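Local structure of MlnE (Bacillus amyloliquefaciens subsp. plantarum, 5D2E) at residues T35-F47 against Y245-K259. The protein binds NADP and, as the N-terminal B-type ketoreductase portion of a macrolactin assembly-line polyketide synthase, probably reduces beta-keto groups of the growing polyketide. Sequence-based numbering, arbitrary orientation.
Sequences THLYEMVWDRHEF and YEPRHYYKRQLQRVK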
ATOM      1  N   THR A  35     -19.431  -8.073  -9.941  1.00 41.25           N
ATOM      2  CA  THR A  35     -18.634  -6.990  -9.349  1.00 39.27           C
ATOM      3  C   THR A  35     -19.067  -6.808  -7.914  1.00 39.73           C
ATOM      4  O   THR A  35     -20.226  -6.560  -7.635  1.00 37.78           O
ATOM      5  CB  THR A  35     -18.840  -5.702 -10.111  1.00 41.80           C
ATOM      6  OG1 THR A  35     -18.565  -5.962 -11.474  1.00 46.41           O
ATOM      7  CG2 THR A  35     -17.870  -4.615  -9.670  1.00 41.89           C
ATOM      8  N   HIS A  36     -18.140  -6.967  -6.992  1.00 41.12           N
ATOM      9  CA  HIS A  36     -18.456  -6.875  -5.569  1.00 45.02           C
ATOM     10  C   HIS A  36     -17.460  -5.877  -4.871  1.00 42.51           C
ATOM     11  O   HIS A  36     -16.267  -5.826  -5.229  1.00 33.90           O
ATOM     12  CB  HIS A  36     -18.342  -8.284  -4.967  1.00 48.42           C
ATOM     13  CG  HIS A  36     -18.817  -9.387  -5.870  1.00 54.49           C
ATOM     14  ND1 HIS A  36     -20.145  -9.776  -5.937  1.00 46.61           N
ATOM     15  CD2 HIS A  36     -18.143 -10.189  -6.737  1.00 55.40           C
ATOM     16  CE1 HIS A  36     -20.267 -10.746  -6.831  1.00 53.44           C
ATOM     17  NE2 HIS A  36     -19.070 -11.028  -7.322  1.00 52.37           N
ATOM     18  N   LEU A  37     -17.974  -5.075  -3.933  1.00 40.12           N
ATOM     19  CA  LEU A  37     -17.147  -4.199  -3.121  1.00 37.91           C
ATOM     20  C   LEU A  37     -16.893  -4.828  -1.750  1.00 33.06           C
ATOM     21  O   LEU A  37     -17.767  -5.493  -1.183  1.00 29.83           O
ATOM     22  CB  LEU A  37     -17.799  -2.875  -2.947  1.00 38.43           C
ATOM     23  CG  LEU A  37     -18.295  -2.072  -4.130  1.00 45.06           C
ATOM     24  CD1 LEU A  37     -18.583  -0.676  -3.599  1.00 45.46           C
ATOM     25  CD2 LEU A  37     -17.302  -1.966  -5.239  1.00 45.76           C
ATOM     26  N   TYR A  38     -15.661  -4.662  -1.270  1.00 32.65           N
ATOM     27  CA  TYR A  38     -15.179  -5.219  -0.040  1.00 29.30           C
ATOM     28  C   TYR A  38     -14.505  -4.110   0.830  1.00 28.58           C
ATOM     29  O   TYR A  38     -13.970  -3.141   0.333  1.00 26.87           O
ATOM     30  CB  TYR A  38     -14.141  -6.327  -0.327  1.00 31.83           C
ATOM     31  CG  TYR A  38     -14.729  -7.465  -1.092  1.00 36.32           C
ATOM     32  CD1 TYR A  38     -14.936  -7.357  -2.460  1.00 40.23           C
ATOM     33  CD2 TYR A  38     -15.101  -8.602  -0.477  1.00 37.63           C
ATOM     34  CE1 TYR A  38     -15.501  -8.379  -3.173  1.00 44.46           C
ATOM     35  CE2 TYR A  38     -15.673  -9.648  -1.170  1.00 41.09           C
ATOM     36  CZ  TYR A  38     -15.866  -9.533  -2.519  1.00 43.08           C
ATOM     37  OH  TYR A  38     -16.444 -10.563  -3.218  1.00 50.32           O
ATOM     38  N   GLU A  39     -14.578  -4.297   2.143  1.00 28.75           N
ATOM     39  CA  GLU A  39     -13.946  -3.418   3.102  1.00 28.57           C
ATOM     40  C   GLU A  39     -13.271  -4.257   4.168  1.00 28.84           C
ATOM     41  O   GLU A  39     -13.643  -5.422   4.434  1.00 29.62           O
ATOM     42  CB  GLU A  39     -14.949  -2.411   3.725  1.00 27.37           C
ATOM     43  CG  GLU A  39     -16.019  -3.076   4.554  1.00 28.13           C
ATOM     44  CD  GLU A  39     -17.239  -2.200   4.840  1.00 30.41           C
ATOM     45  OE1 GLU A  39     -17.136  -0.971   4.765  1.00 30.35           O
ATOM     46  OE2 GLU A  39     -18.343  -2.790   5.068  1.00 35.15           O
ATOM     47  N   MET A  40     -12.286  -3.631   4.833  1.00 27.93           N
ATOM     48  CA  MET A  40     -11.599  -4.296   5.917  1.00 29.81           C
ATOM     49  C   MET A  40     -12.501  -4.394   7.129  1.00 28.78           C
ATOM     50  O   MET A  40     -13.142  -3.420   7.519  1.00 31.91           O
ATOM     51  CB  MET A  40     -10.334  -3.542   6.268  1.00 31.10           C
ATOM     52  CG  MET A  40      -9.288  -3.631   5.179  1.00 31.27           C
ATOM     53  SD  MET A  40      -8.724  -5.316   5.044  1.00 35.06           S
ATOM     54  CE  MET A  40      -7.470  -5.030   3.759  1.00 39.72           C
ATOM     55  N   VAL A  41     -12.577  -5.572   7.714  1.00 28.67           N
ATOM     56  CA  VAL A  41     -13.325  -5.762   8.936  1.00 29.80           C
ATOM     57  C   VAL A  41     -12.333  -6.300   9.953  1.00 31.70           C
ATOM     58  O   VAL A  41     -11.639  -7.283   9.698  1.00 28.00           O
ATOM     59  CB  VAL A  41     -14.469  -6.807   8.746  1.00 32.56           C
ATOM     60  CG1 VAL A  41     -15.221  -7.049  10.051  1.00 37.19           C
ATOM     61  CG2 VAL A  41     -15.436  -6.389   7.644  1.00 29.75           C
ATOM     62  N   TRP A  42     -12.380  -5.747  11.157  1.00 31.93           N
ATOM     63  CA  TRP A  42     -11.454  -6.135  12.218  1.00 31.01           C
ATOM     64  C   TRP A  42     -12.012  -7.096  13.251  1.00 35.19           C
ATOM     65  O   TRP A  42     -13.186  -7.032  13.560  1.00 37.14           O
ATOM     66  CB  TRP A  42     -11.049  -4.890  12.967  1.00 33.57           C
ATOM     67  CG  TRP A  42     -10.367  -3.932  12.155  1.00 31.25           C
ATOM     68  CD1 TRP A  42     -10.936  -2.959  11.371  1.00 33.71           C
ATOM     69  CD2 TRP A  42      -8.963  -3.822  11.988  1.00 31.93           C
ATOM     70  NE1 TRP A  42      -9.960  -2.275  10.715  1.00 33.57           N
ATOM     71  CE2 TRP A  42      -8.735  -2.791  11.068  1.00 33.83           C
ATOM     72  CE3 TRP A  42      -7.874  -4.534  12.484  1.00 35.25           C
ATOM     73  CZ2 TRP A  42      -7.476  -2.411  10.690  1.00 39.41           C
ATOM     74  CZ3 TRP A  42      -6.606  -4.120  12.117  1.00 39.32           C
ATOM     75  CH2 TRP A  42      -6.422  -3.070  11.241  1.00 39.17           C
ATOM     76  N   ASP A  43     -11.189  -7.989  13.778  1.00 34.65           N
ATOM     77  CA  ASP A  43     -11.588  -8.762  14.978  1.00 38.82           C
ATOM     78  C   ASP A  43     -10.621  -8.446  16.088  1.00 35.86           C
ATOM     79  O   ASP A  43      -9.404  -8.440  15.894  1.00 35.36           O
ATOM     80  CB  ASP A  43     -11.756 -10.291  14.782  1.00 43.52           C
ATOM     81  CG  ASP A  43     -10.603 -10.938  14.098  1.00 50.93           C
ATOM     82  OD1 ASP A  43     -10.409 -10.695  12.877  1.00 57.10           O
ATOM     83  OD2 ASP A  43      -9.898 -11.755  14.758  1.00 51.94           O
ATOM     84  N   ARG A  44     -11.199  -8.227  17.248  1.00 34.34           N
ATOM     85  CA  ARG A  44     -10.498  -7.730  18.413  1.00 34.77           C
ATOM     86  C   ARG A  44     -10.405  -8.829  19.471  1.00 36.02           C
ATOM     87  O   ARG A  44     -11.352  -9.547  19.680  1.00 31.37           O
ATOM     88  CB  ARG A  44     -11.213  -6.494  18.954  1.00 36.39           C
ATOM     89  CG  ARG A  44     -10.923  -6.218  20.413  1.00 38.47           C
ATOM     90  CD  ARG A  44     -11.766  -5.105  21.065  1.00 43.63           C
ATOM     91  NE  ARG A  44     -11.093  -3.994  20.614  1.00 47.21           N
ATOM     92  CZ  ARG A  44     -10.325  -3.130  21.247  1.00 39.58           C
ATOM     93  NH1 ARG A  44      -9.691  -2.254  20.397  1.00 36.97           N
ATOM     94  NH2 ARG A  44     -10.278  -3.010  22.561  1.00 40.77           N
ATOM     95  N   HIS A  45      -9.280  -8.867  20.185  1.00 31.25           N
ATOM     96  CA  HIS A  45      -8.953  -9.870  21.170  1.00 33.34           C
ATOM     97  C   HIS A  45      -8.199  -9.265  22.330  1.00 31.35           C
ATOM     98  O   HIS A  45      -7.450  -8.292  22.192  1.00 29.07           O
ATOM     99  CB  HIS A  45      -8.044 -10.930  20.585  1.00 35.94           C
ATOM    100  CG  HIS A  45      -8.544 -11.499  19.328  1.00 37.35           C
ATOM    101  ND1 HIS A  45      -9.370 -12.597  19.296  1.00 44.25           N
ATOM    102  CD2 HIS A  45      -8.437 -11.070  18.052  1.00 41.94           C
ATOM    103  CE1 HIS A  45      -9.727 -12.845  18.055  1.00 40.46           C
ATOM    104  NE2 HIS A  45      -9.159 -11.943  17.278  1.00 42.68           N
ATOM    105  N   GLU A  46      -8.317  -9.930  23.464  1.00 31.23           N
ATOM    106  CA  GLU A  46      -7.524  -9.622  24.639  1.00 34.90           C
ATOM    107  C   GLU A  46      -6.186 -10.302  24.489  1.00 32.21           C
ATOM    108  O   GLU A  46      -6.095 -11.415  24.053  1.00 35.51           O
ATOM    109  CB  GLU A  46      -8.177 -10.103  25.929  1.00 38.88           C
ATOM    110  CG  GLU A  46      -9.522  -9.466  26.224  1.00 51.23           C
ATOM    111  CD  GLU A  46      -9.928  -9.575  27.714  1.00 59.46           C
ATOM    112  OE1 GLU A  46      -9.463 -10.524  28.412  1.00 60.91           O
ATOM    113  OE2 GLU A  46     -10.691  -8.689  28.181  1.00 62.15           O
ATOM    114  N   PHE A  47      -5.137  -9.596  24.877  1.00 33.87           N
ATOM    115  CA  PHE A  47      -3.801 -10.107  24.758  1.00 37.38           C
ATOM    116  C   PHE A  47      -3.468 -10.875  26.018  1.00 42.50           C
ATOM    117  O   PHE A  47      -3.506 -10.298  27.086  1.00 45.38           O
ATOM    118  CB  PHE A  47      -2.792  -8.984  24.596  1.00 38.40           C
ATOM    119  CG  PHE A  47      -1.393  -9.516  24.404  1.00 38.52           C
ATOM    120  CD1 PHE A  47      -1.030 -10.050  23.194  1.00 31.19           C
ATOM    121  CD2 PHE A  47      -0.519  -9.605  25.474  1.00 34.41           C
ATOM    122  CE1 PHE A  47       0.222 -10.599  23.012  1.00 36.38           C
ATOM    123  CE2 PHE A  47       0.769 -10.144  25.297  1.00 42.16           C
ATOM    124  CZ  PHE A  47       1.133 -10.655  24.059  1.00 33.05           C
ATOM    125  N   TYR A 245      -1.107  -4.657  17.627  1.00 24.67           N
ATOM    126  CA  TYR A 245      -1.055  -4.893  19.060  1.00 25.98           C
ATOM    127  C   TYR A 245      -1.103  -3.619  19.831  1.00 27.37           C
ATOM    128  O   TYR A 245      -0.401  -2.662  19.520  1.00 28.96           O
ATOM    129  CB  TYR A 245       0.257  -5.600  19.424  1.00 25.41           C
ATOM    130  CG  TYR A 245       0.335  -7.021  18.942  1.00 25.56           C
ATOM    131  CD1 TYR A 245      -0.188  -8.076  19.677  1.00 26.17           C
ATOM    132  CD2 TYR A 245       0.930  -7.314  17.719  1.00 25.07           C
ATOM    133  CE1 TYR A 245      -0.146  -9.384  19.191  1.00 25.07           C
ATOM    134  CE2 TYR A 245       0.990  -8.623  17.235  1.00 26.89           C
ATOM    135  CZ  TYR A 245       0.456  -9.633  17.977  1.00 26.02           C
ATOM    136  OH  TYR A 245       0.562 -10.871  17.485  1.00 28.36           O
ATOM    137  N   GLU A 246      -2.011  -3.565  20.797  1.00 24.29           N
ATOM    138  CA  GLU A 246      -1.903  -2.578  21.867  1.00 26.84           C
ATOM    139  C   GLU A 246      -1.375  -3.381  23.039  1.00 25.71           C
ATOM    140  O   GLU A 246      -1.403  -4.607  23.004  1.00 29.25           O
ATOM    141  CB  GLU A 246      -3.293  -1.991  22.182  1.00 25.02           C
ATOM    142  CG  GLU A 246      -3.830  -1.115  21.069  1.00 26.73           C
ATOM    143  CD  GLU A 246      -5.266  -0.684  21.226  1.00 27.32           C
ATOM    144  OE1 GLU A 246      -5.804  -0.887  22.310  1.00 30.39           O
ATOM    145  OE2 GLU A 246      -5.795  -0.111  20.264  1.00 27.63           O
ATOM    146  N   PRO A 247      -1.012  -2.713  24.137  1.00 29.51           N
ATOM    147  CA  PRO A 247      -0.517  -3.509  25.266  1.00 33.68           C
ATOM    148  C   PRO A 247      -1.495  -4.508  25.872  1.00 32.05           C
ATOM    149  O   PRO A 247      -1.083  -5.605  26.232  1.00 34.29           O
ATOM    150  CB  PRO A 247      -0.093  -2.439  26.256  1.00 37.72           C
ATOM    151  CG  PRO A 247       0.260  -1.266  25.369  1.00 37.64           C
ATOM    152  CD  PRO A 247      -0.842  -1.269  24.359  1.00 29.53           C
ATOM    153  N   ARG A 248      -2.795  -4.223  25.844  1.00 30.29           N
ATOM    154  CA  ARG A 248      -3.804  -5.163  26.430  1.00 31.26           C
ATOM    155  C   ARG A 248      -4.768  -5.891  25.453  1.00 31.20           C
ATOM    156  O   ARG A 248      -5.520  -6.761  25.831  1.00 29.81           O
ATOM    157  CB  ARG A 248      -4.611  -4.389  27.483  1.00 33.39           C
ATOM    158  CG  ARG A 248      -3.750  -3.975  28.668  1.00 39.07           C
ATOM    159  CD  ARG A 248      -4.596  -3.509  29.852  1.00 46.24           C
ATOM    160  NE  ARG A 248      -3.693  -3.580  30.989  1.00 65.78           N
ATOM    161  CZ  ARG A 248      -3.677  -4.528  31.939  1.00 62.30           C
ATOM    162  NH1 ARG A 248      -4.586  -5.496  32.011  1.00 60.80           N
ATOM    163  NH2 ARG A 248      -2.748  -4.453  32.870  1.00 70.13           N
ATOM    164  N   HIS A 249      -4.723  -5.503  24.193  1.00 29.05           N
ATOM    165  CA  HIS A 249      -5.651  -5.968  23.157  1.00 28.07           C
ATOM    166  C   HIS A 249      -4.913  -6.028  21.819  1.00 28.24           C
ATOM    167  O   HIS A 249      -3.969  -5.308  21.614  1.00 30.67           O
ATOM    168  CB  HIS A 249      -6.801  -5.006  22.997  1.00 28.59           C
ATOM    169  CG  HIS A 249      -7.670  -4.886  24.210  1.00 30.95           C
ATOM    170  ND1 HIS A 249      -7.462  -3.928  25.184  1.00 34.48           N
ATOM    171  CD2 HIS A 249      -8.706  -5.648  24.635  1.00 32.82           C
ATOM    172  CE1 HIS A 249      -8.373  -4.088  26.136  1.00 33.47           C
ATOM    173  NE2 HIS A 249      -9.138  -5.117  25.815  1.00 33.13           N
ATOM    174  N   TYR A 250      -5.369  -6.894  20.922  1.00 29.39           N
ATOM    175  CA  TYR A 250      -4.861  -6.905  19.591  1.00 27.58           C
ATOM    176  C   TYR A 250      -5.994  -7.111  18.598  1.00 27.39           C
ATOM    177  O   TYR A 250      -7.087  -7.607  18.939  1.00 28.07           O
ATOM    178  CB  TYR A 250      -3.747  -7.927  19.414  1.00 28.21           C
ATOM    179  CG  TYR A 250      -4.144  -9.396  19.538  1.00 26.60           C
ATOM    180  CD1 TYR A 250      -4.136 -10.030  20.771  1.00 29.41           C
ATOM    181  CD2 TYR A 250      -4.565 -10.111  18.425  1.00 30.32           C
ATOM    182  CE1 TYR A 250      -4.501 -11.360  20.880  1.00 32.82           C
ATOM    183  CE2 TYR A 250      -4.953 -11.435  18.521  1.00 35.60           C
ATOM    184  CZ  TYR A 250      -4.902 -12.048  19.766  1.00 34.78           C
ATOM    185  OH  TYR A 250      -5.264 -13.354  19.875  1.00 41.12           O
ATOM    186  N   TYR A 251      -5.731  -6.728  17.364  1.00 27.93           N
ATOM    187  CA  TYR A 251      -6.740  -6.882  16.336  1.00 27.20           C
ATOM    188  C   TYR A 251      -6.164  -7.244  14.966  1.00 30.18           C
ATOM    189  O   TYR A 251      -5.017  -6.874  14.604  1.00 27.95           O
ATOM    190  CB  TYR A 251      -7.724  -5.693  16.319  1.00 31.50           C
ATOM    191  CG  TYR A 251      -7.176  -4.380  16.742  1.00 32.91           C
ATOM    192  CD1 TYR A 251      -7.059  -4.017  18.078  1.00 33.25           C
ATOM    193  CD2 TYR A 251      -6.760  -3.453  15.775  1.00 43.96           C
ATOM    194  CE1 TYR A 251      -6.480  -2.793  18.462  1.00 35.54           C
ATOM    195  CE2 TYR A 251      -6.179  -2.187  16.130  1.00 41.81           C
ATOM    196  CZ  TYR A 251      -6.031  -1.857  17.477  1.00 38.19           C
ATOM    197  OH  TYR A 251      -5.451  -0.607  17.737  1.00 38.05           O
ATOM    198  N   LYS A 252      -6.962  -8.036  14.255  1.00 31.93           N
ATOM    199  CA  LYS A 252      -6.658  -8.493  12.950  1.00 34.04           C
ATOM    200  C   LYS A 252      -7.782  -8.104  11.993  1.00 33.98           C
ATOM    201  O   LYS A 252      -8.906  -7.866  12.413  1.00 30.63           O
ATOM    202  CB  LYS A 252      -6.597 -10.010  12.991  1.00 40.35           C
ATOM    203  CG  LYS A 252      -5.373 -10.587  13.667  1.00 45.03           C
ATOM    204  CD  LYS A 252      -5.229 -12.029  13.210  1.00 52.88           C
ATOM    205  CE  LYS A 252      -3.847 -12.564  13.460  1.00 61.83           C
ATOM    206  NZ  LYS A 252      -3.614 -12.509  14.928  1.00 69.28           N
ATOM    207  N   ARG A 253      -7.462  -8.091  10.711  1.00 32.73           N
ATOM    208  CA  ARG A 253      -8.385  -7.592   9.728  1.00 35.60           C
ATOM    209  C   ARG A 253      -8.478  -8.508   8.509  1.00 39.24           C
ATOM    210  O   ARG A 253      -7.488  -9.140   8.128  1.00 35.29           O
ATOM    211  CB  ARG A 253      -8.048  -6.191   9.268  1.00 35.50           C
ATOM    212  CG  ARG A 253      -6.820  -6.136   8.400  1.00 42.65           C
ATOM    213  CD  ARG A 253      -6.532  -4.768   7.850  1.00 45.08           C
ATOM    214  NE  ARG A 253      -5.112  -4.613   7.560  1.00 49.42           N
ATOM    215  CZ  ARG A 253      -4.488  -3.443   7.479  1.00 59.85           C
ATOM    216  NH1 ARG A 253      -5.153  -2.291   7.621  1.00 67.25           N
ATOM    217  NH2 ARG A 253      -3.183  -3.419   7.280  1.00 59.57           N
ATOM    218  N   GLN A 254      -9.648  -8.494   7.873  1.00 32.85           N
ATOM    219  CA  GLN A 254      -9.804  -9.181   6.584  1.00 36.54           C
ATOM    220  C   GLN A 254     -10.880  -8.524   5.769  1.00 31.36           C
ATOM    221  O   GLN A 254     -11.745  -7.863   6.322  1.00 31.33           O
ATOM    222  CB  GLN A 254     -10.104 -10.665   6.798  1.00 43.89           C
ATOM    223  CG  GLN A 254     -11.536 -10.969   7.175  1.00 56.03           C
ATOM    224  CD  GLN A 254     -11.739 -12.427   7.456  1.00 70.21           C
ATOM    225  OE1 GLN A 254     -12.194 -12.797   8.536  1.00 76.02           O
ATOM    226  NE2 GLN A 254     -11.359 -13.273   6.500  1.00 75.76           N
ATOM    227  N   LEU A 255     -10.805  -8.682   4.447  1.00 32.25           N
ATOM    228  CA  LEU A 255     -11.779  -8.115   3.537  1.00 34.30           C
ATOM    229  C   LEU A 255     -13.053  -8.893   3.630  1.00 32.90           C
ATOM    230  O   LEU A 255     -13.021 -10.077   3.685  1.00 35.00           O
ATOM    231  CB  LEU A 255     -11.286  -8.186   2.103  1.00 35.90           C
ATOM    232  CG  LEU A 255     -10.274  -7.099   1.727  1.00 35.14           C
ATOM    233  CD1 LEU A 255      -9.856  -7.387   0.275  1.00 37.58           C
ATOM    234  CD2 LEU A 255     -10.814  -5.685   1.853  1.00 33.97           C
ATOM    235  N   GLN A 256     -14.177  -8.201   3.673  1.00 34.34           N
ATOM    236  CA  GLN A 256     -15.477  -8.845   3.652  1.00 34.94           C
ATOM    237  C   GLN A 256     -16.361  -7.999   2.802  1.00 35.52           C
ATOM    238  O   GLN A 256     -16.157  -6.756   2.700  1.00 31.14           O
ATOM    239  CB  GLN A 256     -16.032  -8.963   5.051  1.00 35.77           C
ATOM    240  CG  GLN A 256     -15.338 -10.075   5.845  1.00 45.27           C
ATOM    241  CD  GLN A 256     -15.924 -10.254   7.223  1.00 52.91           C
ATOM    242  OE1 GLN A 256     -17.124 -10.070   7.432  1.00 60.89           O
ATOM    243  NE2 GLN A 256     -15.082 -10.599   8.184  1.00 58.04           N
ATOM    244  N   ARG A 257     -17.380  -8.630   2.197  1.00 35.62           N
ATOM    245  CA  ARG A 257     -18.271  -7.878   1.357  1.00 35.27           C
ATOM    246  C   ARG A 257     -18.903  -6.718   2.116  1.00 31.49           C
ATOM    247  O   ARG A 257     -19.300  -6.876   3.249  1.00 32.73           O
ATOM    248  CB  ARG A 257     -19.345  -8.799   0.755  1.00 43.40           C
ATOM    249  CG  ARG A 257     -19.718  -8.367  -0.675  1.00 61.72           C
ATOM    250  CD  ARG A 257     -20.222  -9.491  -1.591  1.00 65.71           C
ATOM    251  NE  ARG A 257     -20.874 -10.524  -0.798  1.00 72.74           N
ATOM    252  CZ  ARG A 257     -20.475 -11.790  -0.686  1.00 81.10           C
ATOM    253  NH1 ARG A 257     -19.440 -12.272  -1.385  1.00 88.85           N
ATOM    254  NH2 ARG A 257     -21.154 -12.597   0.115  1.00 77.76           N
ATOM    255  N   VAL A 258     -19.052  -5.581   1.493  1.00 29.82           N
ATOM    256  CA  VAL A 258     -19.796  -4.482   2.123  1.00 33.01           C
ATOM    257  C   VAL A 258     -21.292  -4.817   2.343  1.00 38.64           C
ATOM    258  O   VAL A 258     -21.861  -5.661   1.636  1.00 33.07           O
ATOM    259  CB  VAL A 258     -19.732  -3.154   1.342  1.00 32.63           C
ATOM    260  CG1 VAL A 258     -18.291  -2.696   1.168  1.00 33.65           C
ATOM    261  CG2 VAL A 258     -20.460  -3.209  -0.014  1.00 31.50           C
ATOM    262  N   LYS A 259     -21.894  -4.136   3.317  1.00 34.82           N
ATOM    263  CA  LYS A 259     -23.308  -4.328   3.665  1.00 40.47           C
ATOM    264  C   LYS A 259     -24.171  -3.429   2.790  1.00 44.62           C
ATOM    265  O   LYS A 259     -23.687  -2.390   2.289  1.00 39.45           O
ATOM    266  CB  LYS A 259     -23.543  -3.993   5.149  1.00 41.74           C
ATOM    267  CG  LYS A 259     -23.123  -5.081   6.124  1.00 47.00           C
ATOM    268  CD  LYS A 259     -22.476  -4.591   7.414  1.00 54.01           C
ATOM    269  CE  LYS A 259     -23.443  -4.064   8.454  1.00 55.95           C
ATOM    270  NZ  LYS A 259     -23.170  -4.633   9.819  1.00 52.82           N
TER
HETATM  271  O   HOH W   1     -20.698  -1.924   4.727  1.00 33.82           O
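Backbone hydrogen bonds pair E39 with Q256, V41 with Q254, D43 with K252 and H45 with Y250, each pair bonded in both directions, along a long antiparallel ladder. D43 N to K252 O is short, at 2.7 Å. One further hydrogen bond at each end extends the ladder: V258 N to L37 O and F47 N to R248 O. Aromatic contacts occupy both faces. On the face of M40, W42 and R44, R253 lays CB over the six-membered ring of W42, a CH-pi contact 3.6 Å from its centroid, while Y251 turns its ring edge to W42 in an offset edge-to-face pair with planes at 77°. R44 NH2 lies over the H249 ring, 3.6 Å from CG. On the other face, H45 CB makes a CH-pi contact over the face of the Y250 ring, 3.4 Å from Y250 CZ; Y250 chi1 of 67° sets CG between its backbone N and carbonyl carbon. The two strands form a ribbon linking the halves of the ketoreductase: 249-257 joins strand 242-245 of the structural subdomain, and 35-46 joins strand 494-499 of the NADP-binding subdomain. Apolar contacts are M40 SD on L255 CD2 (3.8 Å) and Y250 CD1 at the edge of the F47 ring; F231 also meets the F47 and Y250 rings. V41 CG2 packs against the aliphatic CB of Q256, the side chains crossing at about a right angle. Among polar side chains, H45 NE2 donates in its ring plane to D43 OD2 (2.6 Å), and Y251 OH donates to E246 OE2. The R253 guanidinium forms a salt bridge with E192. A water donates to E39 OE2 and accepts a hydrogen bond from K259 N.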